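Local structure of protein ACDH-11, isoform b (4Y9L) at residues T315-A320 with L397-L402; H165-E170 with I294-G299; T483-L488 with S553-A558; D90-C95 with I269-L274. The protein belongs to the acyl-CoA dehydrogenase family of flavoproteins and carries bound FAD in a four-chain assembly. All coordinates share one frame; numbering follows the deposited sequence.

Contact 1 of 4, residues T315-A320 with L397-L402; sequences TRIHNA and LITPVL
R316 reaches across to T399 and P400 in the most extensive side-chain approach between 315-320 and 397-402. With CG anti to the carbonyl carbon (chi1 -79°) and the chain straight from CG to NE, its NH1 end is carried to the proline ring. R316 NH1 lies 3.6 Å from P400 CD, and P400 CB sits over one guanidinium face, offset toward its rim. T399 OG1 lies in the guanidinium plane at 4.0 Å from R316 NH1, too far for a hydrogen bond; N313 is the hydrogen-bond partner of that hydroxyl, and R316 forms a salt bridge with D455 of helix 449-462.

The apolar contacts lie beside and beyond this charged end. I317 CD1 meets T399 CG2 at 4.1 Å, the two side chains passing at a slant. One turn further on, A320 CB touches L402 CG at 3.7 Å, where the CA atoms of these residues come within 6.5 Å.

No hydrogen bond links the two segments. Their axes approach to 8.8 Å and cross at 40°, and every touching residue is buried. This is helix-helix packing between 312-338 and 389-419, characteristic of the helical C-terminal domain of acyl-CoA dehydrogenases.

Contact 2 of 4, residues H165-E170 with I294-G299; sequences HKLATE and IAERIG
H165 presents the NE2-CE1 side of its imidazole to E296 and I298, and this is the close-packed part of the contact. I298 CG2 lies over one ring face in a CH-pi contact, 4.2 Å from the H165 ring centroid and 28° off the ring normal, with NE2 its nearest ring atom. E296 CB comes to the ring edge in the ring plane, 3.9 Å from H165 NE2. With its CG anti to the backbone N (chi1 174°), the imidazole extends toward strand 285-298.

The inner nitrogen, ND1, accepts from the backbone N of A168 at 3.1 Å, with the donor only 5° out of the ring plane. H165 is thus the N-cap of helix 166-175, and this bond, together with chi2, sets the ring rotation that presents its other side to the strand.

The looser part is a single approach: L167 CD2 is 4.0 Å from E296 CG, and the two side chains cross at about a right angle. The E296 chain bends at chi2, with OE1 hydrogen-bonded to T214. I298, by contrast, is buried and also packs on L161 and L254.

No hydrogen bond joins the segments. H165 NE2 and E296 OE1 stay 5.4 Å apart, so any electrostatic influence between them is probably modest; the chemistry implies van der Waals packing of aliphatic groups on the imidazole, with the histidine's capping bond fixing its orientation.

Contact 3 of 4, residues T483-L488 with S553-A558; sequences TEDEKL and SDIEVA
I555 has the most surface buried here and faces L488 and D485, its CA lying 6.9 Å from that of L488. Its CG2 and CD1 branches both approach D485 OD2, CD1 at 3.6 Å, with the aspartate and isoleucine side chains coming from opposite directions. This places hydrocarbon against a carboxylate oxygen, while the other oxygen, D485 OD1, turns to backbone N atoms in the first turn of the helix that follows.

D485 OD1 receives L488 N at 3.2 Å, with an N-H...acceptor angle of 159°, from above the carboxylate plane. A second bond from K487 N is weak, its angle being 124°. Together they make D485 the N-cap of helix 486-512 and hold its carboxylate beside I555.

L488, next in buried surface, spreads its two methyl branches over I555 and A558, three residues apart and so on neighbouring turns of helix 552-563. L488 CD1 faces I555 CG1 at 4.2 Å, and L488 CD2 meets A558 CB at 4.0 Å. The side chain leaves with CG anti to the carbonyl carbon (chi1 -67°), bringing its end nearer the other helix than its CB direction alone would suggest. A544 of helix 524-545 touches both L488 and I555.

K487, partly exposed, brings its ammonium to the E556 carboxylate in a salt bridge. The modelled separation is implausibly short, so its exact geometry is doubtful. E556 also bridges to R560 and packs on I586 of the second subunit. The arrangement is a capped helix start packed on a neighbouring helix, joining helices 486-512 and 552-563 within the all-helical ACDH-11 C-terminal region.

Contact 4 of 4, residues D90-C95 with I269-L274; sequences DKLIVC and IQMVRL
The D90 carboxylate meets the Q270-M271 backbone with its two oxygens turned to different partners, its plane standing 51° from that of the Q270 side-chain amide. D90 OD1 lies 3.1 Å from M271 N and accepts a weak hydrogen bond with an N-H...acceptor angle of 139°. D90 OD2 lies 3.6 Å from Q270 CA and is also near Q270 CG, the two side chains crossing at about a right angle. M271 CB adds a carbon contact at 3.7 Å from D90 OD1.

With CG anti to the carbonyl carbon, D90 sends its carboxylate toward strand 269-274. The stronger polar partner of OD1 is R88, through a salt bridge. D90 and K91 both face E80, forming a G1 beta bulge where strand 88-93 pairs with strand 78-80.

Apolar contacts continue along the strand. M271 extends beyond CG and brings its CE to L92 CB at 4.2 Å, while L92 CD1 meets L274 CD2 at 4.3 Å. M271 packs additionally on L79 and L288, so its side chain is lodged between the small N-terminal sheet and the sheet of the middle domain.

The strand axes approach to 7.6 Å at 61°, and no backbone-to-backbone bond pairs the two strands; the one cross-segment hydrogen bond is that from M271 N to the D90 carboxylate. Thus 88-93 does not extend the middle-domain sheet. The chemistry implies a mixed domain junction: a carboxylate set against a backbone N and carbon atoms at one end, and looser L92-M271-L274 hydrocarbon contacts at the other; the nearby R88 would probably favour a negatively charged D90.

How the contacts relate
Contacts 2 and 4 both reach the middle-domain sheet, through its neighbouring strands 285-298 and 269-274. Their nearest atoms are about 7 Å apart without touching, and their segments alternate along the chain, so two N-terminal elements meet the same sheet at separate places. Contact 1 lies near the centre of the chain, in the helical C-terminal domain, while contact 3 is on the opposite side of that centre from contacts 2 and 4, its centre about 53 and 54 Å from theirs. The R316 side chain of contact 1 lies about 10 Å, and the L274 side chain of contact 4 about 11 Å, from a bound FAD.

Contact 1 of 4, residues T315-A320 with L397-L402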
# COMPACT_ATOMS: atom_id res chain seq x y z
N THR B 315 18.42 19.92 -23.58
CA THR B 315 18.05 19.25 -22.37
C THR B 315 18.24 20.16 -21.16
O THR B 315 17.49 20.11 -20.18
CB THR B 315 19.03 18.11 -22.15
OG1 THR B 315 19.59 17.68 -23.41
CG2 THR B 315 18.34 16.96 -21.49
N ARG B 316 19.33 20.89 -21.22
CA ARG B 316 19.75 21.74 -20.16
C ARG B 316 18.84 22.93 -20.06
O ARG B 316 18.58 23.42 -18.97
CB ARG B 316 21.11 22.29 -20.47
CG ARG B 316 22.19 21.32 -20.18
CD ARG B 316 23.45 21.94 -20.71
NE ARG B 316 24.50 21.02 -20.40
CZ ARG B 316 25.74 21.06 -20.88
NH1 ARG B 316 26.15 22.01 -21.71
NH2 ARG B 316 26.58 20.11 -20.48
N ILE B 317 18.41 23.41 -21.21
CA ILE B 317 17.50 24.48 -21.20
C ILE B 317 16.16 24.04 -20.59
O ILE B 317 15.55 24.74 -19.75
CB ILE B 317 17.37 25.03 -22.60
CG1 ILE B 317 18.52 25.99 -22.88
CG2 ILE B 317 16.07 25.78 -22.79
CD1 ILE B 317 18.50 26.50 -24.34
N HIS B 318 15.71 22.88 -21.01
CA HIS B 318 14.51 22.33 -20.45
C HIS B 318 14.69 22.17 -18.97
O HIS B 318 13.76 22.33 -18.22
CB HIS B 318 14.23 20.93 -20.99
CG HIS B 318 13.39 20.91 -22.24
ND1 HIS B 318 13.90 21.20 -23.49
CD2 HIS B 318 12.11 20.55 -22.42
CE1 HIS B 318 12.95 21.06 -24.39
NE2 HIS B 318 11.86 20.65 -23.76
N ASN B 319 15.89 21.81 -18.53
CA ASN B 319 16.05 21.57 -17.11
C ASN B 319 15.92 22.90 -16.34
O ASN B 319 15.32 23.00 -15.29
CB ASN B 319 17.36 20.92 -16.84
CG ASN B 319 17.47 20.46 -15.40
OD1 ASN B 319 17.03 19.37 -15.08
ND2 ASN B 319 18.08 21.28 -14.51
N ALA B 320 16.51 23.92 -16.90
CA ALA B 320 16.42 25.19 -16.33
C ALA B 320 14.98 25.67 -16.25
O ALA B 320 14.59 26.38 -15.33
CB ALA B 320 17.24 26.11 -17.17
N LEU B 397 28.31 28.99 -23.91
CA LEU B 397 28.56 29.35 -22.53
C LEU B 397 27.29 29.30 -21.68
O LEU B 397 27.27 28.70 -20.59
CB LEU B 397 29.08 30.77 -22.49
CG LEU B 397 29.53 31.30 -21.12
CD1 LEU B 397 30.55 30.36 -20.47
CD2 LEU B 397 30.00 32.74 -21.15
N ILE B 398 26.20 29.88 -22.20
CA ILE B 398 25.05 30.16 -21.37
C ILE B 398 24.33 28.89 -20.92
O ILE B 398 23.79 28.85 -19.83
CB ILE B 398 24.09 31.13 -22.08
CG1 ILE B 398 23.15 31.80 -21.12
CG2 ILE B 398 23.27 30.41 -23.15
CD1 ILE B 398 22.21 32.75 -21.81
N THR B 399 24.37 27.83 -21.71
CA THR B 399 23.55 26.73 -21.38
C THR B 399 24.01 26.02 -20.13
O THR B 399 23.19 25.78 -19.22
CB THR B 399 23.18 25.84 -22.58
OG1 THR B 399 24.28 25.19 -23.17
CG2 THR B 399 22.55 26.66 -23.68
N PRO B 400 25.27 25.65 -20.03
CA PRO B 400 25.60 25.03 -18.75
C PRO B 400 25.46 25.98 -17.56
O PRO B 400 25.08 25.57 -16.51
CB PRO B 400 27.06 24.60 -18.93
CG PRO B 400 27.56 25.40 -20.08
CD PRO B 400 26.38 25.52 -20.98
N VAL B 401 25.78 27.23 -17.75
CA VAL B 401 25.76 28.22 -16.70
C VAL B 401 24.33 28.36 -16.20
O VAL B 401 24.10 28.37 -14.99
CB VAL B 401 26.29 29.56 -17.22
CG1 VAL B 401 26.08 30.70 -16.20
CG2 VAL B 401 27.76 29.45 -17.52
N LEU B 402 23.39 28.44 -17.15
CA LEU B 402 21.99 28.52 -16.83
C LEU B 402 21.45 27.32 -16.09
O LEU B 402 20.73 27.46 -15.10
CB LEU B 402 21.22 28.76 -18.09
CG LEU B 402 19.73 28.73 -17.96
CD1 LEU B 402 19.18 29.88 -17.11
CD2 LEU B 402 19.10 28.73 -19.33

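Contact 2 of 4, residues H165-E170 with I294-G299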
# COMPACT_ATOMS: atom_id res chain seq x y z
N HIS B 165 17.79 8.16 -43.21
CA HIS B 165 17.90 6.93 -42.41
C HIS B 165 16.53 6.57 -41.91
O HIS B 165 15.79 7.43 -41.45
CB HIS B 165 18.84 7.20 -41.24
CG HIS B 165 18.96 6.08 -40.25
ND1 HIS B 165 17.99 5.82 -39.30
CD2 HIS B 165 19.98 5.22 -39.99
CE1 HIS B 165 18.38 4.83 -38.52
NE2 HIS B 165 19.59 4.45 -38.92
N LYS B 166 16.21 5.29 -41.98
CA LYS B 166 14.83 4.86 -41.99
C LYS B 166 14.17 5.17 -40.66
O LYS B 166 13.24 5.95 -40.59
CB LYS B 166 14.75 3.36 -42.27
CG LYS B 166 13.40 2.88 -42.75
CD LYS B 166 13.32 2.95 -44.27
CE LYS B 166 12.02 2.41 -44.87
NZ LYS B 166 11.21 1.64 -43.87
N LEU B 167 14.70 4.57 -39.62
CA LEU B 167 14.12 4.68 -38.30
C LEU B 167 14.22 6.10 -37.76
O LEU B 167 13.32 6.56 -37.11
CB LEU B 167 14.77 3.68 -37.35
CG LEU B 167 14.39 3.76 -35.87
CD1 LEU B 167 12.90 3.58 -35.62
CD2 LEU B 167 15.21 2.72 -35.10
N ALA B 168 15.28 6.81 -38.09
CA ALA B 168 15.44 8.17 -37.57
C ALA B 168 14.43 9.13 -38.22
O ALA B 168 13.95 10.03 -37.57
CB ALA B 168 16.87 8.67 -37.75
N THR B 169 14.13 8.89 -39.48
CA THR B 169 13.18 9.71 -40.21
C THR B 169 11.80 9.52 -39.60
O THR B 169 11.13 10.47 -39.22
CB THR B 169 13.23 9.37 -41.71
OG1 THR B 169 14.57 9.60 -42.21
CG2 THR B 169 12.26 10.22 -42.51
N GLU B 170 11.40 8.27 -39.44
CA GLU B 170 10.18 7.98 -38.75
C GLU B 170 10.09 8.57 -37.34
O GLU B 170 9.03 8.99 -36.87
CB GLU B 170 9.96 6.46 -38.67
CG GLU B 170 8.74 6.12 -37.80
CD GLU B 170 8.29 4.68 -37.86
OE1 GLU B 170 9.08 3.78 -38.24
OE2 GLU B 170 7.10 4.48 -37.52
N ILE B 294 17.96 -4.79 -30.12
CA ILE B 294 18.32 -4.47 -31.50
C ILE B 294 18.30 -2.97 -31.64
O ILE B 294 17.32 -2.33 -31.30
CB ILE B 294 17.38 -5.17 -32.49
CG1 ILE B 294 17.50 -6.68 -32.24
CG2 ILE B 294 17.70 -4.77 -33.94
CD1 ILE B 294 16.76 -7.56 -33.21
N ALA B 295 19.43 -2.42 -32.11
CA ALA B 295 19.62 -0.97 -32.24
C ALA B 295 20.39 -0.58 -33.51
O ALA B 295 21.14 -1.38 -34.06
CB ALA B 295 20.32 -0.43 -31.00
N GLU B 296 20.18 0.65 -33.98
CA GLU B 296 20.79 1.12 -35.21
C GLU B 296 21.82 2.17 -34.86
O GLU B 296 21.52 3.10 -34.09
CB GLU B 296 19.73 1.71 -36.14
CG GLU B 296 18.49 0.85 -36.34
CD GLU B 296 18.80 -0.56 -36.85
OE1 GLU B 296 19.80 -0.79 -37.60
OE2 GLU B 296 18.04 -1.47 -36.47
N ARG B 297 23.05 1.97 -35.36
CA ARG B 297 24.12 2.93 -35.19
C ARG B 297 23.84 4.16 -36.01
O ARG B 297 23.50 4.06 -37.17
CB ARG B 297 25.51 2.41 -35.61
CG ARG B 297 26.62 3.33 -35.08
CD ARG B 297 27.97 3.26 -35.79
NE ARG B 297 27.88 2.62 -37.09
CZ ARG B 297 27.89 3.23 -38.27
NH1 ARG B 297 27.99 4.55 -38.37
NH2 ARG B 297 27.78 2.49 -39.35
N ILE B 298 24.02 5.31 -35.40
CA ILE B 298 23.80 6.58 -36.04
C ILE B 298 24.96 7.47 -35.63
O ILE B 298 25.52 7.31 -34.54
CB ILE B 298 22.48 7.18 -35.57
CG1 ILE B 298 22.48 7.34 -34.05
CG2 ILE B 298 21.32 6.29 -36.03
CD1 ILE B 298 21.37 8.19 -33.50
N GLY B 299 25.36 8.37 -36.50
CA GLY B 299 26.62 9.06 -36.32
C GLY B 299 27.78 8.09 -36.52
O GLY B 299 27.58 6.90 -36.77

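Contact 3 of 4, residues T483-L488 with S553-A558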
# COMPACT_ATOMS: atom_id res chain seq x y z
N THR B 483 21.07 55.52 -17.87
CA THR B 483 21.95 56.12 -16.85
C THR B 483 21.36 57.33 -16.10
O THR B 483 21.81 57.65 -14.99
CB THR B 483 23.29 56.57 -17.47
OG1 THR B 483 23.05 57.40 -18.63
CG2 THR B 483 24.15 55.35 -17.83
N GLU B 484 20.39 58.01 -16.71
CA GLU B 484 19.71 59.16 -16.11
C GLU B 484 18.98 58.75 -14.83
O GLU B 484 18.83 59.55 -13.95
CB GLU B 484 18.75 59.83 -17.11
CG GLU B 484 19.39 60.21 -18.45
CD GLU B 484 19.20 59.18 -19.59
OE1 GLU B 484 18.76 58.02 -19.36
OE2 GLU B 484 19.50 59.57 -20.76
N ASP B 485 18.55 57.49 -14.74
CA ASP B 485 18.05 56.95 -13.47
C ASP B 485 19.22 56.50 -12.57
O ASP B 485 20.04 55.67 -12.93
CB ASP B 485 17.04 55.82 -13.71
CG ASP B 485 16.62 55.13 -12.42
OD1 ASP B 485 17.50 54.74 -11.62
OD2 ASP B 485 15.41 54.96 -12.20
N GLU B 486 19.28 57.07 -11.38
CA GLU B 486 20.44 56.93 -10.51
C GLU B 486 20.72 55.44 -10.14
O GLU B 486 21.86 54.97 -10.09
CB GLU B 486 20.19 57.82 -9.28
CG GLU B 486 21.43 58.29 -8.51
CD GLU B 486 22.11 59.51 -9.12
OE1 GLU B 486 21.85 60.65 -8.64
OE2 GLU B 486 22.92 59.34 -10.08
N LYS B 487 19.66 54.69 -9.91
CA LYS B 487 19.82 53.30 -9.52
C LYS B 487 20.34 52.42 -10.68
O LYS B 487 21.14 51.51 -10.46
CB LYS B 487 18.48 52.76 -9.00
CG LYS B 487 18.04 53.30 -7.64
CD LYS B 487 16.68 52.73 -7.25
CE LYS B 487 16.16 53.41 -5.98
NZ LYS B 487 15.52 52.54 -4.95
N LEU B 488 19.89 52.68 -11.90
CA LEU B 488 20.37 51.92 -13.03
C LEU B 488 21.79 52.25 -13.34
O LEU B 488 22.52 51.40 -13.80
CB LEU B 488 19.52 52.18 -14.25
CG LEU B 488 18.12 51.64 -14.07
CD1 LEU B 488 17.27 51.99 -15.28
CD2 LEU B 488 18.11 50.13 -13.86
N SER B 553 9.03 48.49 -10.78
CA SER B 553 9.49 47.29 -10.17
C SER B 553 10.74 46.83 -10.91
O SER B 553 11.67 46.36 -10.30
CB SER B 553 8.40 46.21 -10.19
OG SER B 553 8.39 45.42 -11.41
N ASP B 554 10.78 47.00 -12.23
CA ASP B 554 11.86 46.41 -13.04
C ASP B 554 13.18 47.08 -12.68
O ASP B 554 14.25 46.47 -12.69
CB ASP B 554 11.59 46.57 -14.53
CG ASP B 554 10.43 45.71 -15.01
OD1 ASP B 554 10.44 44.47 -14.79
OD2 ASP B 554 9.53 46.26 -15.68
N ILE B 555 13.06 48.36 -12.38
CA ILE B 555 14.18 49.16 -11.99
C ILE B 555 14.67 48.78 -10.60
O ILE B 555 15.87 48.60 -10.39
CB ILE B 555 13.78 50.65 -12.01
CG1 ILE B 555 13.55 51.07 -13.48
CG2 ILE B 555 14.80 51.49 -11.27
CD1 ILE B 555 13.24 52.55 -13.70
N GLU B 556 13.76 48.66 -9.65
CA GLU B 556 14.15 48.23 -8.32
C GLU B 556 14.85 46.89 -8.38
O GLU B 556 15.88 46.70 -7.74
CB GLU B 556 12.94 48.11 -7.42
CG GLU B 556 12.74 49.31 -6.51
CD GLU B 556 13.99 49.67 -5.71
OE1 GLU B 556 14.38 48.92 -4.76
OE2 GLU B 556 14.56 50.72 -6.06
N VAL B 557 14.27 45.99 -9.16
CA VAL B 557 14.78 44.63 -9.30
C VAL B 557 16.19 44.63 -9.83
O VAL B 557 17.04 43.96 -9.30
CB VAL B 557 13.88 43.76 -10.19
CG1 VAL B 557 14.61 42.52 -10.69
CG2 VAL B 557 12.68 43.29 -9.41
N ALA B 558 16.42 45.41 -10.88
CA ALA B 558 17.74 45.45 -11.50
C ALA B 558 18.76 45.94 -10.48
O ALA B 558 19.81 45.35 -10.33
CB ALA B 558 17.71 46.34 -12.73

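Contact 4 of 4, residues D90-C95 with I269-L274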
# COMPACT_ATOMS: atom_id res chain seq x y z
N ASP B 90 7.32 -8.00 -17.98
CA ASP B 90 7.79 -6.65 -17.67
C ASP B 90 6.67 -5.66 -17.96
O ASP B 90 6.86 -4.69 -18.70
CB ASP B 90 9.06 -6.26 -18.49
CG ASP B 90 10.32 -7.03 -18.07
OD1 ASP B 90 10.78 -6.83 -16.94
OD2 ASP B 90 10.84 -7.87 -18.85
N LYS B 91 5.51 -5.88 -17.35
CA LYS B 91 4.41 -4.98 -17.56
C LYS B 91 4.54 -3.69 -16.74
O LYS B 91 4.61 -3.70 -15.51
CB LYS B 91 3.12 -5.68 -17.24
CG LYS B 91 1.94 -4.89 -17.75
CD LYS B 91 0.68 -5.72 -17.79
CE LYS B 91 0.10 -5.89 -16.41
NZ LYS B 91 -1.33 -6.28 -16.57
N LEU B 92 4.54 -2.57 -17.43
CA LEU B 92 4.65 -1.27 -16.77
C LEU B 92 3.27 -0.61 -16.59
O LEU B 92 2.54 -0.35 -17.54
CB LEU B 92 5.56 -0.39 -17.62
CG LEU B 92 5.78 1.01 -17.07
CD1 LEU B 92 6.62 0.95 -15.83
CD2 LEU B 92 6.48 1.90 -18.08
N ILE B 93 2.89 -0.36 -15.37
CA ILE B 93 1.53 0.17 -15.13
C ILE B 93 1.61 1.61 -14.72
O ILE B 93 2.19 1.93 -13.71
CB ILE B 93 0.82 -0.64 -14.06
CG1 ILE B 93 0.74 -2.08 -14.57
CG2 ILE B 93 -0.55 -0.00 -13.68
CD1 ILE B 93 1.13 -3.10 -13.52
N VAL B 94 1.09 2.47 -15.60
CA VAL B 94 1.07 3.90 -15.40
C VAL B 94 -0.35 4.43 -15.58
O VAL B 94 -1.17 3.86 -16.29
CB VAL B 94 2.06 4.60 -16.33
CG1 VAL B 94 3.17 3.64 -16.81
CG2 VAL B 94 1.35 5.12 -17.54
N CYS B 95 -0.62 5.53 -14.91
CA CYS B 95 -1.98 5.99 -14.81
C CYS B 95 -2.42 6.71 -16.06
O CYS B 95 -1.61 7.18 -16.88
CB CYS B 95 -2.12 6.90 -13.61
SG CYS B 95 -1.39 8.52 -13.80
N ILE B 269 15.06 -6.26 -23.80
CA ILE B 269 15.21 -5.48 -22.58
C ILE B 269 14.37 -6.12 -21.49
O ILE B 269 13.24 -6.53 -21.76
CB ILE B 269 14.69 -4.06 -22.76
CG1 ILE B 269 15.57 -3.31 -23.76
CG2 ILE B 269 14.63 -3.30 -21.43
CD1 ILE B 269 14.76 -2.28 -24.52
N GLN B 270 14.94 -6.20 -20.29
CA GLN B 270 14.20 -6.52 -19.10
C GLN B 270 14.30 -5.35 -18.13
O GLN B 270 15.36 -4.75 -17.96
CB GLN B 270 14.75 -7.76 -18.42
CG GLN B 270 14.33 -9.03 -19.09
CD GLN B 270 14.70 -10.29 -18.35
OE1 GLN B 270 15.37 -10.27 -17.35
NE2 GLN B 270 14.25 -11.43 -18.88
N MET B 271 13.17 -5.00 -17.54
CA MET B 271 13.16 -3.98 -16.52
C MET B 271 13.50 -4.61 -15.15
O MET B 271 12.70 -5.35 -14.58
CB MET B 271 11.80 -3.28 -16.48
CG MET B 271 11.45 -2.53 -17.78
SD MET B 271 10.11 -1.37 -17.42
CE MET B 271 9.40 -1.17 -19.03
N VAL B 272 14.68 -4.33 -14.61
CA VAL B 272 15.08 -4.96 -13.37
C VAL B 272 14.23 -4.41 -12.20
O VAL B 272 13.79 -5.17 -11.39
CB VAL B 272 16.57 -4.77 -13.07
CG1 VAL B 272 16.94 -5.50 -11.81
CG2 VAL B 272 17.44 -5.28 -14.23
N ARG B 273 14.03 -3.11 -12.13
CA ARG B 273 13.19 -2.54 -11.08
C ARG B 273 12.90 -1.12 -11.43
O ARG B 273 13.55 -0.57 -12.30
CB ARG B 273 13.87 -2.57 -9.71
CG ARG B 273 15.23 -1.87 -9.74
CD ARG B 273 16.00 -2.10 -8.44
NE ARG B 273 15.32 -1.44 -7.34
CZ ARG B 273 15.81 -0.45 -6.60
NH1 ARG B 273 17.03 0.05 -6.79
NH2 ARG B 273 15.03 0.06 -5.64
N LEU B 274 11.89 -0.57 -10.78
CA LEU B 274 11.66 0.86 -10.81
C LEU B 274 12.40 1.45 -9.64
O LEU B 274 12.40 0.87 -8.61
CB LEU B 274 10.16 1.23 -10.62
CG LEU B 274 9.27 0.72 -11.69
CD1 LEU B 274 7.86 1.32 -11.60
CD2 LEU B 274 9.88 1.04 -13.03